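Uncharacterized protein (Bombyx mori, PDB 5AZ0) probably reduces aldehyde and ketone groups with a nicotinamide cofactor, as other members of the aldo-keto reductase family do. Local coordinates at residues 207-210 / 211-215. Numbering follows the deposited sequence.
Sequences ADLV and DYCQA. With ACT (acetate ion), chain J.
Val210 CG1 sits squarely over one face of the Gln214 amide, 3.7 Å from Gln214 CD, while the NE2 end of that amide donates to the carbonyl oxygen of Arg270. Both residues lie on helix 207-215, which links strands 195-199 and 219-223 in the TIM barrel of the aldo-keto reductases. Gln214 suits this place because its long, flexible chain carries an amide that tolerates methyl packing and still supplies an N-H; an alanine here would probably uncover the valine methyl and leave the Arg270 carbonyl without that donor. One turn apart, the Asp211 carboxylate turns a face to Ala207 O, which stands 3.1 Å from Asp211 CG. Its CG lies beside its own backbone N (chi1 -71°), folding the acid back along the helix toward that carbonyl, whose bonded partner is Asp211 N at 2.9 Å. On the barrel side, Leu209 and Cys213 are apolar enough for burial: Leu209 CD1 lies 4.0 Å from Cys213 SG, and both side chains touch strand 195-199. Tyr212 reaches instead to helix 179-188. At the first turn, an acetate takes the Asp208 N-H with its O at 2.8 Å, and the same oxygen hangs over the carboxylate face, 3.3 Å from Asp208 CG.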
loop_
_atom_site.group_PDB
_atom_site.type_symbol
_atom_site.label_atom_id
_atom_site.label_comp_id
_atom_site.label_asym_id
_atom_site.label_seq_id
_atom_site.Cartn_x
_atom_site.Cartn_y
_atom_site.Cartn_z
ATOM N N ALA A 207 -11.285 11.798 2.979
ATOM C CA ALA A 207 -12.024 12.335 1.869
ATOM C C ALA A 207 -11.336 13.495 1.182
ATOM O O ALA A 207 -11.229 13.514 -0.044
ATOM C CB ALA A 207 -13.496 12.712 2.275
ATOM N N ASP A 208 -10.845 14.459 1.929
ATOM C CA ASP A 208 -10.204 15.626 1.280
ATOM C C ASP A 208 -8.920 15.194 0.567
ATOM O O ASP A 208 -8.649 15.647 -0.531
ATOM C CB ASP A 208 -9.848 16.748 2.296
ATOM C CG ASP A 208 -11.093 17.504 2.818
ATOM O OD1 ASP A 208 -12.185 17.288 2.318
ATOM O OD2 ASP A 208 -10.970 18.260 3.795
ATOM N N LEU A 209 -8.108 14.382 1.248
ATOM C CA LEU A 209 -6.838 13.898 0.624
ATOM C C LEU A 209 -7.126 13.046 -0.660
ATOM O O LEU A 209 -6.599 13.329 -1.726
ATOM C CB LEU A 209 -5.985 13.174 1.655
ATOM C CG LEU A 209 -4.609 12.569 1.202
ATOM C CD1 LEU A 209 -3.774 13.605 0.498
ATOM C CD2 LEU A 209 -3.922 11.906 2.421
ATOM N N VAL A 210 -8.125 12.190 -0.592
ATOM C CA VAL A 210 -8.491 11.378 -1.761
ATOM C C VAL A 210 -8.973 12.258 -2.902
ATOM O O VAL A 210 -8.553 12.094 -4.033
ATOM C CB VAL A 210 -9.530 10.320 -1.368
ATOM C CG1 VAL A 210 -10.153 9.617 -2.582
ATOM C CG2 VAL A 210 -8.902 9.302 -0.436
ATOM N N ASP A 211 -9.843 13.219 -2.596
ATOM C CA ASP A 211 -10.387 14.097 -3.604
ATOM C C ASP A 211 -9.294 14.911 -4.223
ATOM O O ASP A 211 -9.262 15.091 -5.413
ATOM C CB ASP A 211 -11.477 15.053 -2.993
ATOM C CG ASP A 211 -12.781 14.329 -2.626
ATOM O OD1 ASP A 211 -13.025 13.157 -3.026
ATOM O OD2 ASP A 211 -13.561 14.918 -1.877
ATOM N N TYR A 212 -8.405 15.423 -3.397
ATOM C CA TYR A 212 -7.285 16.208 -3.939
ATOM C C TYR A 212 -6.415 15.354 -4.905
ATOM O O TYR A 212 -6.015 15.786 -6.026
ATOM C CB TYR A 212 -6.401 16.774 -2.793
ATOM C CG TYR A 212 -5.283 17.632 -3.349
ATOM C CD1 TYR A 212 -5.541 18.932 -3.837
ATOM C CD2 TYR A 212 -4.015 17.157 -3.469
ATOM C CE1 TYR A 212 -4.525 19.707 -4.382
ATOM C CE2 TYR A 212 -3.001 17.900 -4.051
ATOM C CZ TYR A 212 -3.252 19.162 -4.500
ATOM O OH TYR A 212 -2.205 19.864 -5.060
ATOM N N CYS A 213 -6.095 14.152 -4.470
ATOM C CA CYS A 213 -5.274 13.225 -5.356
ATOM C C CYS A 213 -5.961 12.944 -6.670
ATOM O O CYS A 213 -5.371 13.120 -7.743
ATOM C CB CYS A 213 -4.901 11.928 -4.595
ATOM S SG CYS A 213 -3.646 12.204 -3.241
ATOM N N GLN A 214 -7.218 12.532 -6.581
ATOM C CA GLN A 214 -8.007 12.191 -7.761
ATOM C C GLN A 214 -8.207 13.397 -8.636
ATOM O O GLN A 214 -8.103 13.230 -9.874
ATOM C CB GLN A 214 -9.333 11.549 -7.378
ATOM C CG GLN A 214 -9.069 10.195 -6.681
ATOM C CD GLN A 214 -10.341 9.480 -6.302
ATOM O OE1 GLN A 214 -11.349 10.122 -6.164
ATOM N NE2 GLN A 214 -10.302 8.153 -6.155
ATOM N N ALA A 215 -8.391 14.617 -8.048
ATOM C CA ALA A 215 -8.485 15.818 -8.941
ATOM C C ALA A 215 -7.202 16.075 -9.670
ATOM O O ALA A 215 -7.236 16.737 -10.684
ATOM C CB ALA A 215 -8.869 17.108 -8.177
HETATM C C ACT J . -11.338 13.838 5.501
HETATM O O ACT J . -11.318 14.745 4.668
HETATM O OXT ACT J . -10.252 13.402 5.861
HETATM C CH3 ACT J . -12.596 13.186 6.033
#